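Local coordinates for gram-negative insecticidal protein (Chromobacterium piscinae, PDB 6FBM) that kills insects and, as a member of the MACPF family with an added beta-tripod domain, probably acts by forming pores in target-cell membranes, at residues L28-P32 / T271-F275; S122-E126 / A202-Y206; L181-S187 / S232-A238; M245-I249 / A258-W262. All blocks are in the same frame, centred on the assembly; numbering follows the deposited sequence.

Contact 1: L28-P32 / T271-F275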
loop_
_atom_site.group_PDB
_atom_site.type_symbol
_atom_site.label_atom_id
_atom_site.label_comp_id
_atom_site.label_asym_id
_atom_site.label_seq_id
_atom_site.Cartn_x
_atom_site.Cartn_y
_atom_site.Cartn_z
ATOM N N LEU A 28 -19.163 -27.135 -12.827
ATOM C CA LEU A 28 -17.928 -27.601 -12.189
ATOM C C LEU A 28 -18.240 -28.202 -10.828
ATOM O O LEU A 28 -19.315 -27.985 -10.282
ATOM C CB LEU A 28 -16.923 -26.465 -12.036
ATOM C CG LEU A 28 -16.577 -25.657 -13.292
ATOM C CD1 LEU A 28 -15.566 -24.596 -12.885
ATOM C CD2 LEU A 28 -16.044 -26.517 -14.451
ATOM N N TYR A 29 -17.304 -28.985 -10.304
ATOM C CA TYR A 29 -17.436 -29.554 -8.977
ATOM C C TYR A 29 -17.122 -28.443 -7.962
ATOM O O TYR A 29 -16.080 -27.844 -8.001
ATOM C CB TYR A 29 -16.493 -30.746 -8.788
ATOM C CG TYR A 29 -16.494 -31.330 -7.392
ATOM C CD1 TYR A 29 -17.390 -32.324 -7.033
ATOM C CD2 TYR A 29 -15.596 -30.868 -6.419
ATOM C CE1 TYR A 29 -17.396 -32.852 -5.749
ATOM C CE2 TYR A 29 -15.608 -31.377 -5.133
ATOM C CZ TYR A 29 -16.493 -32.376 -4.799
ATOM O OH TYR A 29 -16.510 -32.910 -3.523
ATOM N N ALA A 30 -18.079 -28.201 -7.074
ATOM C CA ALA A 30 -17.920 -27.313 -5.922
ATOM C C ALA A 30 -17.030 -26.115 -6.212
ATOM O O ALA A 30 -15.928 -25.975 -5.670
ATOM C CB ALA A 30 -17.409 -28.085 -4.716
ATOM N N SER A 31 -17.531 -25.275 -7.108
ATOM C CA SER A 31 -16.849 -24.055 -7.487
ATOM C C SER A 31 -17.849 -22.909 -7.494
ATOM O O SER A 31 -18.994 -23.102 -7.887
ATOM C CB SER A 31 -16.250 -24.188 -8.883
ATOM O OG SER A 31 -15.828 -22.940 -9.350
ATOM N N PRO A 32 -17.397 -21.701 -7.112
ATOM C CA PRO A 32 -18.231 -20.504 -7.278
ATOM C C PRO A 32 -18.590 -20.204 -8.726
ATOM O O PRO A 32 -19.591 -19.554 -8.976
ATOM C CB PRO A 32 -17.331 -19.381 -6.717
ATOM C CG PRO A 32 -16.365 -20.071 -5.817
ATOM C CD PRO A 32 -16.119 -21.387 -6.452
ATOM N N THR A 271 -12.838 -19.686 -0.728
ATOM C CA THR A 271 -14.143 -19.770 -1.377
ATOM C C THR A 271 -14.752 -21.125 -1.106
ATOM O O THR A 271 -14.116 -21.996 -0.548
ATOM C CB THR A 271 -14.090 -19.601 -2.908
ATOM O OG1 THR A 271 -13.395 -20.717 -3.483
ATOM C CG2 THR A 271 -13.357 -18.315 -3.289
ATOM N N LEU A 272 -16.014 -21.279 -1.474
ATOM C CA LEU A 272 -16.653 -22.559 -1.542
ATOM C C LEU A 272 -15.740 -23.371 -2.430
ATOM O O LEU A 272 -15.343 -22.912 -3.475
ATOM C CB LEU A 272 -18.051 -22.424 -2.148
ATOM C CG LEU A 272 -18.812 -23.699 -2.526
ATOM C CD1 LEU A 272 -20.320 -23.453 -2.415
ATOM C CD2 LEU A 272 -18.532 -24.137 -3.929
ATOM N N MET A 273 -15.376 -24.555 -1.974
ATOM C CA MET A 273 -14.519 -25.435 -2.737
ATOM C C MET A 273 -14.761 -26.922 -2.533
ATOM O O MET A 273 -14.019 -27.722 -3.108
ATOM C CB MET A 273 -13.046 -25.113 -2.459
ATOM C CG MET A 273 -12.658 -24.931 -1.004
ATOM S SD MET A 273 -12.744 -26.351 0.106
ATOM C CE MET A 273 -11.462 -27.347 -0.585
ATOM N N ASP A 274 -15.753 -27.321 -1.746
ATOM C CA ASP A 274 -16.029 -28.730 -1.584
ATOM C C ASP A 274 -17.437 -28.944 -1.084
ATOM O O ASP A 274 -18.044 -28.066 -0.447
ATOM C CB ASP A 274 -15.022 -29.373 -0.619
ATOM C CG ASP A 274 -14.723 -30.852 -0.938
ATOM O OD1 ASP A 274 -15.221 -31.386 -1.953
ATOM O OD2 ASP A 274 -13.959 -31.458 -0.134
ATOM N N PHE A 275 -17.955 -30.126 -1.390
ATOM C CA PHE A 275 -19.296 -30.520 -1.050
ATOM C C PHE A 275 -19.225 -31.734 -0.158
ATOM O O PHE A 275 -18.300 -32.564 -0.295
ATOM C CB PHE A 275 -20.036 -30.928 -2.302
ATOM C CG PHE A 275 -20.405 -29.807 -3.210
ATOM C CD1 PHE A 275 -20.549 -28.502 -2.762
ATOM C CD2 PHE A 275 -20.713 -30.087 -4.531
ATOM C CE1 PHE A 275 -20.957 -27.510 -3.620
ATOM C CE2 PHE A 275 -21.115 -29.102 -5.394
ATOM C CZ PHE A 275 -21.242 -27.810 -4.935
#
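Tyr29 and Ala30, in the loop between strands 21-23 and 35-39, rest on a classic beta bulge in the antiparallel sheet of the MACPF domain: Met273 and Asp274 together stand opposite the single residue Ala176 of strand 170-177. A chi1 of 176° turns the Tyr29 ring away from the backbone N and out to Asp274, and Tyr29 OH donates a short hydrogen bond of 2.5 Å to Asp274 OD1. The acceptor lies at the edge of the ring, in its plane, and is met nearly along its C-O axis, with ring and carboxylate planes 61° apart. Asp274 OD1 also takes a weak bond from Phe275 N, while OD2 pairs with Lys74 in a salt bridge; both oxygens of this buried carboxylate are therefore engaged. Ala30 CB sits over one face of the Phe275 ring, 3.5 Å from its centroid, a CH-pi contact almost on the ring normal. The same phenyl group turns its edge to the face of Tyr29, centroids 5.7 Å apart and planes at 55°. Further along, Leu272 CD2 lies 3.4 Å from Ala30 C, and Pro32 CG meets Thr271 CB at 3.7 Å. Strand 170-177 carries Ile172 against Leu272 and Phe275, Thr239 of strand 232-239 touches Pro32 and Met273, and Arg125 of strand 120-134 forms a cation-pi pair with Tyr29.

Contact 2: S122-E126 / A202-Y206; sequences SSTRE and AEMSY
Tyr206 leaves helix 198-209 with CG anti to its own backbone N (chi1 171°), and Glu126 leaves strand 120-134 in the same way (chi1 -174°) with its chain extended beyond CG, which brings phenol and carboxylate together between helix and sheet. The two side chains cross at about a right angle, with ring and carboxylate planes 82° apart. Tyr206 OH donates to Glu126 OE2 at 2.5 Å, approaching from above the carboxylate plane, while OE2 itself lies at the edge of the ring. The aliphatic part of the glutamate packs there too, Glu126 CB standing 3.4 Å from Tyr206 OH. Two residues earlier, on the same face of the strand, Thr124 CG2 touches Tyr206 CB at 4.2 Å, and Thr124 OG1, bonded to Gln75, lies 3.8 Å from Ala202 CB. Helix and strand axes approach to 9.2 Å, with these side chains lying between them. His128 NE2 is a second hydrogen-bonding partner of Glu126 OE2, so this buried oxygen is gripped twice, which would favour negative charge on it. The other oxygen, OE1, lies close to Glu212 OE2, and that crowding of acids may push in the opposite direction, raising the proton affinity of one of them.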
loop_
_atom_site.group_PDB
_atom_site.type_symbol
_atom_site.label_atom_id
_atom_site.label_comp_id
_atom_site.label_asym_id
_atom_site.label_seq_id
_atom_site.Cartn_x
_atom_site.Cartn_y
_atom_site.Cartn_z
ATOM N N SER A 122 -8.107 -39.955 -13.581
ATOM C CA SER A 122 -7.975 -39.765 -12.140
ATOM C C SER A 122 -8.177 -38.305 -11.795
ATOM O O SER A 122 -7.664 -37.408 -12.478
ATOM C CB SER A 122 -6.613 -40.238 -11.635
ATOM O OG SER A 122 -5.544 -39.577 -12.309
ATOM N N SER A 123 -8.918 -38.067 -10.716
ATOM C CA SER A 123 -8.965 -36.763 -10.067
ATOM C C SER A 123 -8.439 -36.952 -8.669
ATOM O O SER A 123 -9.049 -37.664 -7.869
ATOM C CB SER A 123 -10.390 -36.234 -10.039
ATOM O OG SER A 123 -10.530 -35.137 -9.138
ATOM N N THR A 124 -7.303 -36.334 -8.369
ATOM C CA THR A 124 -6.738 -36.385 -7.045
ATOM C C THR A 124 -6.908 -34.986 -6.460
ATOM O O THR A 124 -6.255 -34.050 -6.917
ATOM C CB THR A 124 -5.281 -36.813 -7.122
ATOM O OG1 THR A 124 -5.220 -38.169 -7.574
ATOM C CG2 THR A 124 -4.624 -36.720 -5.771
ATOM N N ARG A 125 -7.790 -34.873 -5.454
ATOM C CA ARG A 125 -8.199 -33.585 -4.893
ATOM C C ARG A 125 -7.773 -33.465 -3.448
ATOM O O ARG A 125 -8.000 -34.358 -2.627
ATOM C CB ARG A 125 -9.709 -33.374 -4.979
ATOM C CG ARG A 125 -10.299 -33.648 -6.354
ATOM C CD ARG A 125 -11.715 -33.085 -6.530
ATOM N NE ARG A 125 -12.690 -33.782 -5.696
ATOM C CZ ARG A 125 -13.177 -34.995 -5.972
ATOM N NH1 ARG A 125 -12.810 -35.684 -7.082
ATOM N NH2 ARG A 125 -14.038 -35.540 -5.116
ATOM N N GLU A 126 -7.118 -32.352 -3.148
ATOM C CA GLU A 126 -6.750 -32.048 -1.796
ATOM C C GLU A 126 -7.486 -30.792 -1.430
ATOM O O GLU A 126 -7.195 -29.714 -1.955
ATOM C CB GLU A 126 -5.255 -31.868 -1.661
ATOM C CG GLU A 126 -4.844 -31.704 -0.221
ATOM C CD GLU A 126 -3.371 -31.598 -0.050
ATOM O OE1 GLU A 126 -2.867 -32.417 0.729
ATOM O OE2 GLU A 126 -2.733 -30.717 -0.660
ATOM N N ALA A 202 -0.583 -41.709 -8.531
ATOM C CA ALA A 202 -1.123 -40.375 -8.714
ATOM C C ALA A 202 -1.019 -39.576 -7.440
ATOM O O ALA A 202 -0.580 -38.432 -7.460
ATOM C CB ALA A 202 -2.573 -40.456 -9.178
ATOM N N GLU A 203 -1.416 -40.207 -6.335
ATOM C CA GLU A 203 -1.271 -39.648 -4.985
ATOM C C GLU A 203 0.166 -39.214 -4.711
ATOM O O GLU A 203 0.409 -38.086 -4.314
ATOM C CB GLU A 203 -1.746 -40.677 -3.932
ATOM C CG GLU A 203 -1.405 -40.396 -2.464
ATOM C CD GLU A 203 -1.902 -41.455 -1.496
ATOM O OE1 GLU A 203 -2.248 -42.567 -1.934
ATOM O OE2 GLU A 203 -1.958 -41.171 -0.275
ATOM N N MET A 204 1.118 -40.103 -4.943
ATOM C CA MET A 204 2.531 -39.799 -4.692
ATOM C C MET A 204 3.024 -38.705 -5.597
ATOM O O MET A 204 3.791 -37.849 -5.164
ATOM C CB MET A 204 3.396 -41.070 -4.824
ATOM C CG MET A 204 3.061 -42.168 -3.795
ATOM S SD MET A 204 2.907 -41.568 -2.085
ATOM C CE MET A 204 1.701 -42.689 -1.401
ATOM N N SER A 205 2.618 -38.708 -6.860
ATOM C CA SER A 205 3.062 -37.666 -7.778
ATOM C C SER A 205 2.571 -36.313 -7.272
ATOM O O SER A 205 3.362 -35.359 -7.168
ATOM C CB SER A 205 2.580 -37.931 -9.187
ATOM O OG SER A 205 3.076 -36.942 -10.066
ATOM N N TYR A 206 1.284 -36.241 -6.913
ATOM C CA TYR A 206 0.724 -35.008 -6.367
ATOM C C TYR A 206 1.485 -34.608 -5.106
ATOM O O TYR A 206 1.937 -33.483 -4.994
ATOM C CB TYR A 206 -0.791 -35.126 -6.068
ATOM C CG TYR A 206 -1.287 -33.926 -5.319
ATOM C CD1 TYR A 206 -1.509 -32.716 -5.971
ATOM C CD2 TYR A 206 -1.467 -33.978 -3.923
ATOM C CE1 TYR A 206 -1.922 -31.606 -5.257
ATOM C CE2 TYR A 206 -1.880 -32.864 -3.213
ATOM C CZ TYR A 206 -2.095 -31.695 -3.879
ATOM O OH TYR A 206 -2.488 -30.612 -3.170
#

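Contact 3: L181-S187 / S232-A238; sequences LDYSAAS and STIRLTA
Tyr183 and Ile234 cross obliquely on the sheet face they share with Leu181, Leu236 and Ala238. A chi1 of -176° swings the Tyr183 ring along the sheet, where Ile234 CG2 presses on Tyr183 CE1 at 3.3 Å and Ile234 CD1 lies 3.5 Å from Tyr183 OH. Leu236 CD1 meets the edge of the ring, near its plane, and touches Leu181 CB at 4.1 Å. Leu181 CD2 in turn reaches Ala238 CB at 3.6 Å. Ser187 OG and Ser232 OG, on the same face, make a very short hydrogen bond of 2.5 Å; Phe228 O is a second partner of Ser232 OG. Ser205 hydrogen-bonds the Tyr183 hydroxyl. The opposite face is more polar: Asp182 pairs with Arg180 of its own strand, Ser184 OG with Asp108, Thr233 OG1 with Asp113, and the extended Arg235 sends NH1 to Val107 O. A water donates weakly to both Asp182 OD2 and Thr237 O. Six backbone bonds tie the antiparallel strands through the hydrogen-bonded pairs Asp182-Thr237, Ser184-Arg235 and Ala186-Thr233. Helices 198-209 and 220-230 lie between the strands in sequence, a position consistent with one of the helical clusters that, in pore-forming relatives, unfold into membrane-crossing hairpins. The chemistry is thus two-sided: a mainly apolar face, with Ser187-Ser232 and the Tyr183 hydroxyl as polar points, packed against helices 198-209, 220-230, 246-250 and 255-269, and a polar face with partners in helices 102-108 and 111-115.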
loop_
_atom_site.group_PDB
_atom_site.type_symbol
_atom_site.label_atom_id
_atom_site.label_comp_id
_atom_site.label_asym_id
_atom_site.label_seq_id
_atom_site.Cartn_x
_atom_site.Cartn_y
_atom_site.Cartn_z
ATOM N N LEU A 181 -7.119 -28.156 -4.476
ATOM C CA LEU A 181 -6.368 -28.442 -5.691
ATOM C C LEU A 181 -6.859 -29.741 -6.285
ATOM O O LEU A 181 -7.067 -30.707 -5.560
ATOM C CB LEU A 181 -4.884 -28.542 -5.389
ATOM C CG LEU A 181 -4.221 -27.247 -4.922
ATOM C CD1 LEU A 181 -2.740 -27.501 -4.739
ATOM C CD2 LEU A 181 -4.446 -26.090 -5.887
ATOM N N ASP A 182 -7.049 -29.732 -7.607
ATOM C CA ASP A 182 -7.450 -30.886 -8.398
ATOM C C ASP A 182 -6.305 -31.253 -9.299
ATOM O O ASP A 182 -5.990 -30.527 -10.239
ATOM C CB ASP A 182 -8.619 -30.535 -9.280
ATOM C CG ASP A 182 -9.900 -30.378 -8.502
ATOM O OD1 ASP A 182 -9.891 -30.659 -7.312
ATOM O OD2 ASP A 182 -10.920 -29.943 -9.068
ATOM N N TYR A 183 -5.651 -32.375 -9.002
ATOM C CA TYR A 183 -4.571 -32.894 -9.814
ATOM C C TYR A 183 -5.218 -33.960 -10.639
ATOM O O TYR A 183 -5.468 -35.068 -10.157
ATOM C CB TYR A 183 -3.505 -33.451 -8.883
ATOM C CG TYR A 183 -2.231 -33.963 -9.525
ATOM C CD1 TYR A 183 -1.301 -33.095 -10.062
ATOM C CD2 TYR A 183 -1.925 -35.305 -9.488
ATOM C CE1 TYR A 183 -0.134 -33.579 -10.608
ATOM C CE2 TYR A 183 -0.743 -35.782 -10.015
ATOM C CZ TYR A 183 0.150 -34.918 -10.568
ATOM O OH TYR A 183 1.314 -35.406 -11.086
ATOM N N SER A 184 -5.537 -33.622 -11.878
ATOM C CA SER A 184 -6.296 -34.543 -12.737
ATOM C C SER A 184 -5.412 -35.136 -13.830
ATOM O O SER A 184 -4.637 -34.413 -14.480
ATOM C CB SER A 184 -7.523 -33.844 -13.331
ATOM O OG SER A 184 -7.142 -32.870 -14.270
ATOM N N ALA A 185 -5.536 -36.451 -14.040
ATOM C CA ALA A 185 -4.640 -37.143 -14.967
ATOM C C ALA A 185 -5.409 -38.058 -15.893
ATOM O O ALA A 185 -6.256 -38.869 -15.447
ATOM C CB ALA A 185 -3.557 -37.918 -14.223
ATOM N N ALA A 186 -5.119 -37.909 -17.185
ATOM C CA ALA A 186 -5.491 -38.886 -18.189
ATOM C C ALA A 186 -4.254 -39.745 -18.439
ATOM O O ALA A 186 -3.306 -39.290 -19.086
ATOM C CB ALA A 186 -5.915 -38.192 -19.464
ATOM N N SER A 187 -4.259 -40.970 -17.907
ATOM C CA SER A 187 -3.070 -41.810 -17.934
ATOM C C SER A 187 -3.254 -42.931 -18.962
ATOM O O SER A 187 -4.320 -43.558 -19.034
ATOM C CB SER A 187 -2.817 -42.406 -16.557
ATOM O OG SER A 187 -2.445 -41.417 -15.621
ATOM N N SER A 232 1.088 -39.496 -18.914
ATOM C CA SER A 232 -0.238 -38.888 -18.668
ATOM C C SER A 232 -0.290 -37.441 -19.116
ATOM O O SER A 232 0.700 -36.733 -19.112
ATOM C CB SER A 232 -0.638 -38.951 -17.183
ATOM O OG SER A 232 -0.497 -40.250 -16.653
ATOM N N THR A 233 -1.486 -37.018 -19.497
ATOM C CA THR A 233 -1.837 -35.599 -19.544
ATOM C C THR A 233 -2.343 -35.189 -18.142
ATOM O O THR A 233 -3.339 -35.729 -17.624
ATOM C CB THR A 233 -2.920 -35.328 -20.597
ATOM O OG1 THR A 233 -2.550 -35.941 -21.838
ATOM C CG2 THR A 233 -3.093 -33.831 -20.801
ATOM N N ILE A 234 -1.641 -34.218 -17.555
ATOM C CA ILE A 234 -1.831 -33.821 -16.174
ATOM C C ILE A 234 -2.200 -32.335 -16.122
ATOM O O ILE A 234 -1.558 -31.502 -16.751
ATOM C CB ILE A 234 -0.557 -34.126 -15.349
ATOM C CG1 ILE A 234 -0.345 -35.634 -15.306
ATOM C CG2 ILE A 234 -0.702 -33.633 -13.897
ATOM C CD1 ILE A 234 0.889 -36.084 -14.533
ATOM N N ARG A 235 -3.243 -32.025 -15.358
ATOM C CA ARG A 235 -3.625 -30.644 -15.065
ATOM C C ARG A 235 -3.756 -30.432 -13.566
ATOM O O ARG A 235 -4.035 -31.379 -12.806
ATOM C CB ARG A 235 -4.937 -30.307 -15.764
ATOM C CG ARG A 235 -4.782 -30.168 -17.265
ATOM C CD ARG A 235 -6.107 -30.103 -17.963
ATOM N NE ARG A 235 -5.998 -29.865 -19.400
ATOM C CZ ARG A 235 -7.039 -29.667 -20.224
ATOM N NH1 ARG A 235 -8.290 -29.723 -19.768
ATOM N NH2 ARG A 235 -6.837 -29.454 -21.526
ATOM N N LEU A 236 -3.514 -29.192 -13.157
ATOM C CA LEU A 236 -3.717 -28.752 -11.787
ATOM C C LEU A 236 -4.686 -27.560 -11.802
ATOM O O LEU A 236 -4.367 -26.527 -12.370
ATOM C CB LEU A 236 -2.389 -28.347 -11.167
ATOM C CG LEU A 236 -2.439 -28.025 -9.679
ATOM C CD1 LEU A 236 -2.905 -29.212 -8.863
ATOM C CD2 LEU A 236 -1.047 -27.614 -9.233
ATOM N N THR A 237 -5.867 -27.725 -11.204
ATOM C CA THR A 237 -6.861 -26.666 -11.117
ATOM C C THR A 237 -7.121 -26.314 -9.650
ATOM O O THR A 237 -7.311 -27.198 -8.804
ATOM C CB THR A 237 -8.169 -27.096 -11.784
ATOM O OG1 THR A 237 -7.893 -27.467 -13.127
ATOM C CG2 THR A 237 -9.161 -25.952 -11.859
ATOM N N ALA A 238 -7.129 -25.017 -9.363
ATOM C CA ALA A 238 -7.309 -24.527 -8.009
ATOM C C ALA A 238 -8.704 -23.923 -7.899
ATOM O O ALA A 238 -9.095 -23.130 -8.737
ATOM C CB ALA A 238 -6.250 -23.494 -7.681
HETATM O O HOH W 1 -10.181 -27.204 -8.431
#

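Contact 4: M245-I249 / A258-W262; sequences MTDRI and AFSQW
Arg248 follows Ala258 outward and ends at Gln261, spanning one turn of helix 255-269 from its place on the short helix 246-250. Its CB starts 3.7 Å from Ala258 CB. CG leads on to CD, which passes the same methyl at 4.1 Å. The chain then bends at chi3 (-84°) and brings the guanidinium back over the partner helix, where Arg248 NH1 lies 3.6 Å from Ala258 CB. Arg248 NH2, at the far corner, makes a weak but fairly straight hydrogen bond of 3.4 Å to Gln261 OE1, with an N-H...O angle of 160°. The amide oxygen sits at the edge of the guanidinium, near its plane, although the two groups are turned 57° apart and the side chains cross at about a right angle. Beneath this polar link, Met245 folds at chi2 and chi3 and tucks CE against Ala258 O at 3.2 Å, with Gln261 OE1 and CB also close by. Ile249 closes the inner side: its CG1 lies 3.6 Å from Phe259 N, and its CD1 is 4.3 Å from Trp262 CB. Trp262 NE1 hydrogen-bonds Gly240 O, and both Ile249 and Trp262 also touch strand 232-239. The contact therefore grades from a long, weak charge-to-amide bond at its partly exposed side to apolar packing inside. Ala258 CB meets Arg248 CB and NH1, Ile249 CG1 and, more distantly, Met245 CE, so the contact probably rests mainly on van der Waals packing.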
loop_
_atom_site.group_PDB
_atom_site.type_symbol
_atom_site.label_atom_id
_atom_site.label_comp_id
_atom_site.label_asym_id
_atom_site.label_seq_id
_atom_site.Cartn_x
_atom_site.Cartn_y
_atom_site.Cartn_z
ATOM N N MET A 245 -1.428 -19.652 -9.368
ATOM C CA MET A 245 -0.373 -20.434 -8.732
ATOM C C MET A 245 -0.220 -21.814 -9.321
ATOM O O MET A 245 0.793 -22.449 -9.088
ATOM C CB MET A 245 -0.633 -20.550 -7.241
ATOM C CG MET A 245 -0.715 -19.210 -6.537
ATOM S SD MET A 245 0.855 -18.317 -6.668
ATOM C CE MET A 245 1.746 -19.104 -5.371
ATOM N N THR A 246 -1.196 -22.294 -10.083
ATOM C CA THR A 246 -1.179 -23.693 -10.426
ATOM C C THR A 246 -0.089 -24.008 -11.429
ATOM O O THR A 246 0.504 -25.079 -11.343
ATOM C CB THR A 246 -2.540 -24.197 -10.904
ATOM O OG1 THR A 246 -2.938 -23.472 -12.048
ATOM C CG2 THR A 246 -3.592 -24.026 -9.799
ATOM N N ASP A 247 0.197 -23.086 -12.353
ATOM C CA ASP A 247 1.280 -23.291 -13.332
ATOM C C ASP A 247 2.642 -23.486 -12.663
ATOM O O ASP A 247 3.373 -24.419 -13.006
ATOM C CB ASP A 247 1.319 -22.222 -14.433
ATOM C CG ASP A 247 0.607 -22.707 -15.730
ATOM O OD1 ASP A 247 1.086 -23.708 -16.316
ATOM O OD2 ASP A 247 -0.440 -22.154 -16.167
ATOM N N ARG A 248 2.961 -22.655 -11.681
ATOM C CA ARG A 248 4.209 -22.842 -10.917
ATOM C C ARG A 248 4.222 -24.141 -10.083
ATOM O O ARG A 248 5.277 -24.776 -9.959
ATOM C CB ARG A 248 4.479 -21.637 -9.996
ATOM C CG ARG A 248 5.452 -20.572 -10.501
ATOM C CD ARG A 248 6.119 -19.871 -9.303
ATOM N NE ARG A 248 5.295 -18.774 -8.757
ATOM C CZ ARG A 248 5.249 -18.382 -7.481
ATOM N NH1 ARG A 248 6.006 -18.954 -6.535
ATOM N NH2 ARG A 248 4.467 -17.348 -7.161
ATOM N N ILE A 249 3.086 -24.531 -9.499
ATOM C CA ILE A 249 3.049 -25.767 -8.701
ATOM C C ILE A 249 3.229 -26.957 -9.626
ATOM O O ILE A 249 3.933 -27.881 -9.312
ATOM C CB ILE A 249 1.728 -25.917 -7.898
ATOM C CG1 ILE A 249 1.623 -24.829 -6.818
ATOM C CG2 ILE A 249 1.661 -27.267 -7.205
ATOM C CD1 ILE A 249 0.222 -24.555 -6.339
ATOM N N ALA A 258 5.794 -22.549 -4.219
ATOM C CA ALA A 258 4.573 -22.020 -4.834
ATOM C C ALA A 258 3.330 -22.627 -4.182
ATOM O O ALA A 258 2.343 -21.947 -3.978
ATOM C CB ALA A 258 4.570 -22.258 -6.326
ATOM N N PHE A 259 3.389 -23.907 -3.852
ATOM C CA PHE A 259 2.284 -24.544 -3.170
ATOM C C PHE A 259 2.115 -23.966 -1.763
ATOM O O PHE A 259 0.984 -23.689 -1.352
ATOM C CB PHE A 259 2.453 -26.032 -3.107
ATOM C CG PHE A 259 1.494 -26.693 -2.144
ATOM C CD1 PHE A 259 0.190 -26.987 -2.542
ATOM C CD2 PHE A 259 1.913 -27.055 -0.840
ATOM C CE1 PHE A 259 -0.661 -27.610 -1.686
ATOM C CE2 PHE A 259 1.045 -27.650 0.025
ATOM C CZ PHE A 259 -0.260 -27.923 -0.394
ATOM N N SER A 260 3.211 -23.799 -1.014
ATOM C CA SER A 260 3.120 -23.270 0.345
ATOM C C SER A 260 2.611 -21.822 0.334
ATOM O O SER A 260 1.955 -21.403 1.282
ATOM C CB SER A 260 4.439 -23.370 1.107
ATOM O OG SER A 260 5.291 -22.396 0.590
ATOM N N GLN A 261 2.888 -21.071 -0.729
ATOM C CA GLN A 261 2.306 -19.735 -0.864
ATOM C C GLN A 261 0.790 -19.785 -1.053
ATOM O O GLN A 261 0.070 -18.988 -0.470
ATOM C CB GLN A 261 2.926 -18.961 -2.037
ATOM C CG GLN A 261 4.244 -18.278 -1.750
ATOM C CD GLN A 261 4.830 -17.645 -3.003
ATOM O OE1 GLN A 261 4.121 -17.073 -3.826
ATOM N NE2 GLN A 261 6.150 -17.722 -3.128
ATOM N N TRP A 262 0.328 -20.703 -1.898
ATOM C CA TRP A 262 -1.097 -20.943 -2.108
ATOM C C TRP A 262 -1.746 -21.414 -0.800
ATOM O O TRP A 262 -2.751 -20.885 -0.397
ATOM C CB TRP A 262 -1.304 -21.944 -3.255
ATOM C CG TRP A 262 -2.708 -22.305 -3.505
ATOM C CD1 TRP A 262 -3.565 -21.685 -4.364
ATOM C CD2 TRP A 262 -3.420 -23.372 -2.917
ATOM N NE1 TRP A 262 -4.785 -22.312 -4.337
ATOM C CE2 TRP A 262 -4.718 -23.349 -3.451
ATOM C CE3 TRP A 262 -3.089 -24.341 -1.983
ATOM C CZ2 TRP A 262 -5.700 -24.259 -3.068
ATOM C CZ3 TRP A 262 -4.082 -25.272 -1.598
ATOM C CH2 TRP A 262 -5.362 -25.215 -2.146
#

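Contacts 1, 2 and 3 all reach the same antiparallel sheet, and contact 4 adds helices beside it. Contacts 2 and 3 are the most intimate pair, with centres about 8 Å apart: strands 120-134 and 179-187 are neighbours, and helix 198-209, part of contact 2, also packs on strand 179-187. Contact 4 meets contact 3 where Thr246, Ile249 and Trp262 pack on strand residues. Contacts 1 and 2 touch as well. Contacts 1, 2 and 4 are largely buried, while contact 3 is partly so. Contacts 1 and 2 each centre on a tyrosine-carboxylate bond, contact 3 relies on backbone pairing, and contact 4 on apolar packing with a weak polar bond at its edge.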